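Long-range contacts in putative acetyltransferase Ta0821 (Thermoplasma acidophilum DSM 1728, PDB 3C26), which probably transfers an acyl group, most likely acetyl from acetyl-coenzyme A as in other GNAT-family enzymes, to an acceptor not yet identified: residues G83-G88 against G115-L120; V143-I148 against V243-A248; G60-L65 against T74-K79. All blocks are in the same frame, centred on the assembly; numbering follows the deposited sequence.

Contact 1 of 3, residues G83-G88 against G115-L120; sequences GSVMLG and GKTERL. With NO3 (nitrate ion), chain C.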
loop_
_atom_site.group_PDB
_atom_site.type_symbol
_atom_site.label_atom_id
_atom_site.label_comp_id
_atom_site.label_asym_id
_atom_site.label_seq_id
_atom_site.Cartn_x
_atom_site.Cartn_y
_atom_site.Cartn_z
ATOM N N GLY A 83 23.399 15.178 18.239
ATOM C CA GLY A 83 23.903 14.286 19.266
ATOM C C GLY A 83 23.125 12.980 19.338
ATOM O O GLY A 83 23.478 12.076 20.089
ATOM N N SER A 84 22.056 12.884 18.547
ATOM C CA SER A 84 21.247 11.646 18.510
ATOM C C SER A 84 21.959 10.644 17.618
ATOM O O SER A 84 22.954 10.971 16.966
ATOM C CB SER A 84 19.848 11.873 17.963
ATOM O OG SER A 84 19.907 12.397 16.667
ATOM N N VAL A 85 21.453 9.417 17.620
ATOM C CA VAL A 85 21.986 8.354 16.757
ATOM C C VAL A 85 20.842 7.802 15.929
ATOM O O VAL A 85 19.836 7.352 16.458
ATOM C CB VAL A 85 22.695 7.204 17.571
ATOM C CG1 VAL A 85 23.112 6.049 16.663
ATOM C CG2 VAL A 85 23.870 7.770 18.357
HETATM N N MSE A 86 21.041 7.801 14.622
HETATM C CA MSE A 86 20.078 7.229 13.693
HETATM C C MSE A 86 20.448 5.800 13.469
HETATM O O MSE A 86 21.596 5.457 13.240
HETATM C CB MSE A 86 20.119 7.916 12.326
HETATM C CG MSE A 86 18.991 7.566 11.454
HETATM SE SE MSE A 86 17.358 8.441 11.948
HETATM C CE MSE A 86 16.163 7.891 10.551
ATOM N N LEU A 87 19.426 4.983 13.496
ATOM C CA LEU A 87 19.586 3.561 13.269
ATOM C C LEU A 87 18.789 3.181 12.064
ATOM O O LEU A 87 17.689 3.722 11.804
ATOM C CB LEU A 87 19.051 2.772 14.438
ATOM C CG LEU A 87 19.657 3.080 15.810
ATOM C CD1 LEU A 87 18.846 2.349 16.835
ATOM C CD2 LEU A 87 21.193 2.726 15.882
ATOM N N GLY A 88 19.376 2.252 11.327
ATOM C CA GLY A 88 18.697 1.605 10.237
ATOM C C GLY A 88 19.491 0.526 9.561
ATOM O O GLY A 88 20.442 -0.012 10.111
ATOM N N GLY A 115 24.509 5.723 27.193
ATOM C CA GLY A 115 25.542 6.610 27.736
ATOM C C GLY A 115 26.332 7.356 26.686
ATOM O O GLY A 115 27.111 8.267 26.996
ATOM N N LYS A 116 26.107 6.943 25.447
ATOM C CA LYS A 116 26.771 7.529 24.258
ATOM C C LYS A 116 25.908 8.600 23.587
ATOM O O LYS A 116 26.398 9.475 22.882
ATOM C CB LYS A 116 27.129 6.432 23.270
ATOM C CG LYS A 116 28.043 5.375 23.868
ATOM C CD LYS A 116 28.468 4.380 22.791
ATOM C CE LYS A 116 29.363 3.312 23.367
ATOM N NZ LYS A 116 29.508 2.147 22.455
ATOM N N THR A 117 24.618 8.545 23.898
ATOM C CA THR A 117 23.627 9.469 23.335
ATOM C C THR A 117 22.426 9.445 24.236
ATOM O O THR A 117 22.254 8.534 25.032
ATOM C CB THR A 117 23.199 9.045 21.878
ATOM O OG1 THR A 117 22.311 10.020 21.269
ATOM C CG2 THR A 117 22.540 7.707 21.886
ATOM N N GLU A 118 21.598 10.469 24.101
ATOM C CA GLU A 118 20.336 10.562 24.835
ATOM C C GLU A 118 19.139 10.061 24.013
ATOM O O GLU A 118 18.093 9.735 24.567
ATOM C CB GLU A 118 20.070 11.992 25.270
ATOM C CG GLU A 118 20.838 12.410 26.528
ATOM C CD GLU A 118 20.448 11.580 27.764
ATOM O OE1 GLU A 118 19.264 11.152 27.896
ATOM O OE2 GLU A 118 21.338 11.357 28.631
ATOM N N ARG A 119 19.341 9.997 22.695
ATOM C CA ARG A 119 18.289 9.655 21.715
ATOM C C ARG A 119 18.708 8.779 20.549
ATOM O O ARG A 119 19.752 8.974 19.908
ATOM C CB ARG A 119 17.666 10.945 21.110
ATOM C CG ARG A 119 17.122 11.964 22.139
ATOM C CD ARG A 119 16.855 13.363 21.518
ATOM N NE ARG A 119 18.122 14.066 21.247
ATOM C CZ ARG A 119 18.264 15.239 20.606
ATOM N NH1 ARG A 119 17.215 15.904 20.126
ATOM N NH2 ARG A 119 19.482 15.749 20.433
ATOM N N LEU A 120 17.813 7.852 20.248
ATOM C CA LEU A 120 17.915 6.979 19.087
ATOM C C LEU A 120 16.696 7.269 18.233
ATOM O O LEU A 120 15.601 7.502 18.745
ATOM C CB LEU A 120 17.879 5.493 19.458
ATOM C CG LEU A 120 18.833 4.980 20.531
ATOM C CD1 LEU A 120 18.526 3.498 20.867
ATOM C CD2 LEU A 120 20.316 5.211 20.141
HETATM N N NO3 C . 21.498 13.449 22.185
HETATM O O1 NO3 C . 22.591 13.005 22.902
HETATM O O2 NO3 C . 21.458 14.758 21.740
HETATM O O3 NO3 C . 20.420 12.630 21.907
#
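Val85 and Leu120 face each other at the start of two parallel strands, the outer members of a beta-alpha-beta unit whose beginning is apolar on one side and ionic on the other. Val85 CB lies 4.0 Å from Leu120 CD2, while Val85 CG2 crosses to Thr117 CG2 at 3.8 Å. Leu87 CD1 meets Leu120 CD1, and Leu113, Ile110 and Thr109 of helix 101-113 close over these side chains. Between the backbones, Val85 N donates to Arg119 O at 2.9 Å. Thr117 supplies the polar seam: with OG1 anti to its backbone N (chi1 -175°), the hydroxyl donates to Gly83 O at 2.6 Å and accepts from Arg119 N, forming an ST turn. Beyond it the packing gives way to a partly exposed, charged side. Ser84 CB sits over one face of the Arg119 guanidinium, and a nitrate, probably from the crystallisation liquor, lies in plane at its edge. The nitrate accepts hydrogen bonds from Arg119 NE (to O3, 2.8 Å, 169°), Arg119 NH2 (to O2, 2.6 Å) and Glu118 N (to O1, 3.0 Å). Two guanidinium N-H groups and one backbone N-H make a site likely to suit an anion, with Arg121 near but Asp82 and Glu263 probably tempering the charge.

Contact 2 of 3, residues V143-I148 against V243-A248; sequences VEEYPI and VRKALA. With EDO (1,2-ethanediol), chain F.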
loop_
_atom_site.group_PDB
_atom_site.type_symbol
_atom_site.label_atom_id
_atom_site.label_comp_id
_atom_site.label_asym_id
_atom_site.label_seq_id
_atom_site.Cartn_x
_atom_site.Cartn_y
_atom_site.Cartn_z
ATOM N N VAL A 143 7.434 10.090 16.209
ATOM C CA VAL A 143 7.567 11.544 16.364
ATOM C C VAL A 143 7.263 12.304 15.078
ATOM O O VAL A 143 6.999 13.515 15.088
ATOM C CB VAL A 143 9.010 11.944 16.891
ATOM C CG1 VAL A 143 9.286 11.351 18.275
ATOM C CG2 VAL A 143 10.119 11.515 15.903
ATOM N N GLU A 144 7.338 11.612 13.956
ATOM C CA GLU A 144 7.020 12.255 12.685
ATOM C C GLU A 144 6.596 11.254 11.611
ATOM O O GLU A 144 6.809 10.042 11.734
ATOM C CB GLU A 144 8.198 13.163 12.240
ATOM C CG GLU A 144 7.964 14.139 11.018
ATOM C CD GLU A 144 6.739 15.038 11.104
ATOM O OE1 GLU A 144 5.589 14.610 10.807
ATOM O OE2 GLU A 144 6.912 16.204 11.514
ATOM N N GLU A 145 6.029 11.776 10.529
ATOM C CA GLU A 145 5.598 10.899 9.447
ATOM C C GLU A 145 5.655 11.612 8.104
ATOM O O GLU A 145 5.297 12.793 8.006
ATOM C CB GLU A 145 4.174 10.406 9.800
ATOM C CG GLU A 145 3.289 10.073 8.688
ATOM C CD GLU A 145 2.067 9.301 9.147
ATOM O OE1 GLU A 145 1.246 9.816 9.946
ATOM O OE2 GLU A 145 1.934 8.167 8.710
ATOM N N TYR A 146 6.132 10.885 7.085
ATOM C CA TYR A 146 6.294 11.388 5.704
ATOM C C TYR A 146 5.546 10.534 4.685
ATOM O O TYR A 146 6.098 9.558 4.159
ATOM C CB TYR A 146 7.776 11.444 5.261
ATOM C CG TYR A 146 8.567 12.539 5.911
ATOM C CD1 TYR A 146 8.836 12.506 7.276
ATOM C CD2 TYR A 146 9.049 13.613 5.178
ATOM C CE1 TYR A 146 9.543 13.535 7.901
ATOM C CE2 TYR A 146 9.773 14.649 5.791
ATOM C CZ TYR A 146 10.013 14.595 7.146
ATOM O OH TYR A 146 10.726 15.587 7.740
ATOM N N PRO A 147 4.285 10.895 4.387
ATOM C CA PRO A 147 3.549 10.208 3.343
ATOM C C PRO A 147 4.354 10.161 2.051
ATOM O O PRO A 147 5.090 11.084 1.746
ATOM C CB PRO A 147 2.300 11.070 3.169
ATOM C CG PRO A 147 2.109 11.723 4.379
ATOM C CD PRO A 147 3.456 11.919 5.038
ATOM N N ILE A 148 4.217 9.054 1.326
ATOM C CA ILE A 148 5.024 8.760 0.123
ATOM C C ILE A 148 4.228 8.853 -1.176
ATOM O O ILE A 148 3.200 8.242 -1.301
ATOM C CB ILE A 148 5.561 7.341 0.203
ATOM C CG1 ILE A 148 6.488 7.143 1.427
ATOM C CG2 ILE A 148 6.321 6.996 -1.090
ATOM C CD1 ILE A 148 6.878 5.655 1.712
ATOM N N VAL A 243 6.947 13.404 1.872
ATOM C CA VAL A 243 6.428 14.718 2.268
ATOM C C VAL A 243 5.979 14.751 3.710
ATOM O O VAL A 243 5.284 13.885 4.154
ATOM C CB VAL A 243 5.268 15.163 1.339
ATOM C CG1 VAL A 243 4.816 16.584 1.664
ATOM C CG2 VAL A 243 5.692 15.107 -0.121
ATOM N N ARG A 244 6.450 15.754 4.446
ATOM C CA ARG A 244 6.128 15.849 5.841
ATOM C C ARG A 244 4.609 15.894 6.003
ATOM O O ARG A 244 3.915 16.617 5.308
ATOM C CB ARG A 244 6.826 17.045 6.522
ATOM C CG ARG A 244 6.638 17.027 8.066
ATOM C CD ARG A 244 6.997 18.339 8.703
ATOM N NE ARG A 244 8.377 18.762 8.487
ATOM C CZ ARG A 244 9.418 18.453 9.253
ATOM N NH1 ARG A 244 9.303 17.651 10.276
ATOM N NH2 ARG A 244 10.599 18.942 8.954
ATOM N N LYS A 245 4.108 15.082 6.919
ATOM C CA LYS A 245 2.644 14.923 7.151
ATOM C C LYS A 245 1.816 16.236 7.114
ATOM O O LYS A 245 0.772 16.339 6.419
ATOM C CB LYS A 245 2.430 14.171 8.462
ATOM C CG LYS A 245 1.003 13.872 8.797
ATOM C CD LYS A 245 0.392 13.036 7.734
ATOM C CE LYS A 245 -0.786 12.239 8.232
ATOM N NZ LYS A 245 -1.434 11.457 7.129
ATOM N N ALA A 246 2.322 17.249 7.799
ATOM C CA ALA A 246 1.580 18.494 7.955
ATOM C C ALA A 246 1.375 19.152 6.629
ATOM O O ALA A 246 0.382 19.867 6.445
ATOM C CB ALA A 246 2.249 19.455 8.924
ATOM N N LEU A 247 2.287 18.892 5.696
ATOM C CA LEU A 247 2.187 19.453 4.344
ATOM C C LEU A 247 1.340 18.580 3.421
ATOM O O LEU A 247 0.717 19.050 2.456
ATOM C CB LEU A 247 3.560 19.536 3.695
ATOM C CG LEU A 247 4.678 20.344 4.319
ATOM C CD1 LEU A 247 5.747 20.416 3.299
ATOM C CD2 LEU A 247 4.214 21.712 4.638
ATOM N N ALA A 248 1.398 17.284 3.696
ATOM C CA ALA A 248 0.774 16.237 2.852
ATOM C C ALA A 248 -0.736 16.379 2.922
ATOM O O ALA A 248 -1.515 16.005 2.039
ATOM C CB ALA A 248 1.216 14.851 3.337
HETATM C C1 EDO F . -0.955 8.843 5.679
HETATM O O1 EDO F . -0.026 9.383 6.642
HETATM C C2 EDO F . -0.387 7.647 4.906
HETATM O O2 EDO F . -0.705 6.412 5.563
HETATM O O HOH W 1 4.011 16.788 10.275
#
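With CG anti to the backbone N in Glu144 (chi1 -170°) and Arg244 (chi1 -172°), their side chains cross at about a right angle and form a salt bridge. A classic beta bulge, Val143 and Glu144 both facing Val261, lies here against the chain passing from strand 237-243 through Arg244, the N-cap, into helix 245-248. Arg244 NH1 donates within its guanidinium plane to Glu144 OE2, 3.1 Å away, which is met from above the carboxylate plane. Glu144 OE1 accepts from Glu145 N at 2.9 Å and from a water that also takes the N-H of Ala246. An alanine in place of Glu144 would probably leave Arg244 without this charged mate, and Glu145 N and the bridging water without this carboxylate oxygen. Arg244 CA stands over the Tyr146 ring face, 4.0 Å from its centroid, and Tyr146 OH, bonded to Asn220, rests over the guanidinium. Besides Glu144, the guanidinium donates to Cys174 O, Asn220 O and Tyr181 OH, which would limit its turning. Val243 N donates to Pro147 O at 3.0 Å, straight at 179°, and Lys245 N to Glu145 O at 2.8 Å. Pro147 CG presses on Ala248 CB at 3.4 Å, tighter than usual van der Waals contact.

Contact 3 of 3, residues G60-L65 against T74-K79; sequences GSVYVL and TIHMEK. With EDO (1,2-ethanediol), chain E.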
loop_
_atom_site.group_PDB
_atom_site.type_symbol
_atom_site.label_atom_id
_atom_site.label_comp_id
_atom_site.label_asym_id
_atom_site.label_seq_id
_atom_site.Cartn_x
_atom_site.Cartn_y
_atom_site.Cartn_z
ATOM N N GLY A 60 32.989 1.407 9.148
ATOM C CA GLY A 60 32.853 0.929 10.536
ATOM C C GLY A 60 31.555 1.264 11.251
ATOM O O GLY A 60 31.512 1.262 12.465
ATOM N N SER A 61 30.488 1.541 10.506
ATOM C CA SER A 61 29.233 1.977 11.117
ATOM C C SER A 61 28.229 0.858 11.139
ATOM O O SER A 61 27.093 1.020 11.613
ATOM C CB SER A 61 28.661 3.214 10.406
ATOM O OG SER A 61 28.431 2.944 9.052
ATOM N N VAL A 62 28.659 -0.292 10.636
ATOM C CA VAL A 62 27.778 -1.468 10.603
ATOM C C VAL A 62 28.185 -2.491 11.679
ATOM O O VAL A 62 29.325 -2.839 11.863
ATOM C CB VAL A 62 27.660 -2.111 9.214
ATOM C CG1 VAL A 62 26.717 -3.285 9.266
ATOM C CG2 VAL A 62 27.176 -1.105 8.202
ATOM N N TYR A 63 27.196 -2.883 12.454
ATOM C CA TYR A 63 27.368 -3.894 13.497
ATOM C C TYR A 63 26.552 -5.109 13.115
ATOM O O TYR A 63 25.539 -5.019 12.396
ATOM C CB TYR A 63 26.973 -3.342 14.873
ATOM C CG TYR A 63 28.054 -2.438 15.418
ATOM C CD1 TYR A 63 28.230 -1.156 14.923
ATOM C CD2 TYR A 63 28.918 -2.878 16.382
ATOM C CE1 TYR A 63 29.262 -0.354 15.378
ATOM C CE2 TYR A 63 29.940 -2.086 16.834
ATOM C CZ TYR A 63 30.103 -0.836 16.341
ATOM O OH TYR A 63 31.141 -0.072 16.830
ATOM N N VAL A 64 27.023 -6.247 13.591
ATOM C CA VAL A 64 26.415 -7.526 13.264
ATOM C C VAL A 64 26.234 -8.428 14.452
ATOM O O VAL A 64 26.879 -8.276 15.496
ATOM C CB VAL A 64 27.224 -8.306 12.172
ATOM C CG1 VAL A 64 27.278 -7.480 10.853
ATOM C CG2 VAL A 64 28.639 -8.693 12.666
ATOM N N LEU A 65 25.266 -9.319 14.288
ATOM C CA LEU A 65 25.127 -10.488 15.131
ATOM C C LEU A 65 25.866 -11.598 14.413
ATOM O O LEU A 65 25.721 -11.771 13.194
ATOM C CB LEU A 65 23.668 -10.870 15.395
ATOM C CG LEU A 65 22.907 -10.052 16.431
ATOM C CD1 LEU A 65 21.528 -10.687 16.610
ATOM C CD2 LEU A 65 23.610 -10.033 17.689
ATOM N N THR A 74 22.470 -7.419 10.383
ATOM C CA THR A 74 23.154 -6.126 10.424
ATOM C C THR A 74 22.283 -5.075 11.046
ATOM O O THR A 74 21.043 -5.162 11.045
ATOM C CB THR A 74 23.520 -5.613 8.987
ATOM O OG1 THR A 74 22.314 -5.415 8.203
ATOM C CG2 THR A 74 24.444 -6.579 8.259
ATOM N N ILE A 75 22.959 -4.082 11.605
ATOM C CA ILE A 75 22.334 -2.821 11.963
ATOM C C ILE A 75 23.352 -1.703 11.676
ATOM O O ILE A 75 24.535 -1.844 12.006
ATOM C CB ILE A 75 21.857 -2.747 13.457
ATOM C CG1 ILE A 75 21.092 -1.465 13.729
ATOM C CG2 ILE A 75 23.049 -2.722 14.422
ATOM C CD1 ILE A 75 19.695 -1.493 13.357
ATOM N N HIS A 76 22.873 -0.614 11.054
ATOM C CA HIS A 76 23.687 0.598 10.846
ATOM C C HIS A 76 23.394 1.632 11.948
ATOM O O HIS A 76 22.264 1.805 12.355
ATOM C CB HIS A 76 23.412 1.210 9.462
ATOM C CG HIS A 76 24.146 2.498 9.198
ATOM N ND1 HIS A 76 23.500 3.692 8.923
ATOM C CD2 HIS A 76 25.474 2.770 9.163
ATOM C CE1 HIS A 76 24.408 4.643 8.755
ATOM N NE2 HIS A 76 25.610 4.106 8.883
HETATM N N MSE A 77 24.440 2.298 12.434
HETATM C CA MSE A 77 24.291 3.390 13.393
HETATM C C MSE A 77 25.089 4.625 12.937
HETATM O O MSE A 77 26.218 4.540 12.471
HETATM C CB MSE A 77 24.859 3.026 14.766
HETATM C CG MSE A 77 24.452 1.740 15.327
HETATM SE SE MSE A 77 25.670 1.318 16.836
HETATM C CE MSE A 77 25.272 -0.572 16.734
ATOM N N GLU A 78 24.501 5.786 13.109
ATOM C CA GLU A 78 25.198 6.986 12.739
ATOM C C GLU A 78 24.838 8.145 13.633
ATOM O O GLU A 78 23.680 8.545 13.704
ATOM C CB GLU A 78 24.944 7.342 11.266
ATOM C CG GLU A 78 25.676 8.609 10.906
ATOM C CD GLU A 78 25.773 8.862 9.437
ATOM O OE1 GLU A 78 25.825 7.896 8.671
ATOM O OE2 GLU A 78 25.798 10.053 9.061
ATOM N N LYS A 79 25.869 8.679 14.295
ATOM C CA LYS A 79 25.705 9.807 15.214
ATOM C C LYS A 79 25.451 11.045 14.373
ATOM O O LYS A 79 26.129 11.291 13.386
ATOM C CB LYS A 79 26.922 9.972 16.122
ATOM C CG LYS A 79 26.739 11.008 17.219
ATOM C CD LYS A 79 27.782 10.880 18.253
ATOM C CE LYS A 79 27.218 10.295 19.546
ATOM N NZ LYS A 79 28.309 10.108 20.607
HETATM C C1 EDO E . 20.509 6.103 8.791
HETATM O O1 EDO E . 21.772 6.358 8.194
HETATM C C2 EDO E . 20.067 4.718 8.406
HETATM O O2 EDO E . 20.971 3.762 8.906
#
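Tyr63, Ser61 and Met77 bury the largest shares of surface in this antiparallel beta hairpin, and they do so by two different chemistries. Tyr63 pairs with Ile75 in a hydrogen-bonded pair, Tyr63 N giving to Ile75 O and Ile75 N to Tyr63 O, both at 2.9 Å. Its side chain crosses that of Met77, present as selenomethionine, at about a right angle. Met77 holds CG anti to the carbonyl carbon (chi1 -49°), and from there the extended chain carries SE and CE to the Tyr63 ring; SE lies 4.6 Å from the ring centroid in an oblique Met-aromatic contact. CE comes closer, touching Tyr63 CD1 at 3.5 Å, while CG2 of Ile75 meets Tyr63 CB.

Ser61 works through polar atoms. Its O accepts from Met77 N at 3.1 Å, and its OG lies at the edge of the His76 ring, 3.0 Å from CD2, while bonding to Trp56 O. Near the ring plane, His76 ND1 shares a 2.5 Å hydrogen bond with O2 of an ethanediol, probably a crystallisation additive. On the face of Val62 and His76, Thr74 CG2 meets Val64 CG1.

Trp56 of helix 45-58 stacks on His76 and packs on Val62. On the Tyr63 and Met77 face lie Phe112 of helix 101-113 and Phe8 of strand 7-10, while strand 85-92 continues the sheet beyond strand 70-79.

Overall arrangement
All three contacts are mainly buried; contacts 1 and 3 share one setting and contact 2 has another. Contacts 1 and 3 are neighbours, about 12 Å apart between centres: strands 70-79 and 85-92 run side by side, bonded through Gly88 O to His76 N, and Leu87 packs on Met77. Each has one face against helix 101-113, while the other face of contact 3 meets helix 45-58. Contact 2, about 22 Å from contact 1 and 27 Å from contact 3 between centres, joins a strand to the end of its neighbour and the short helix that follows. A salt bridge and a many-partnered arginine are added there, where strand pairing ends, and contact 3 lies on the opposite side of the chain's centre.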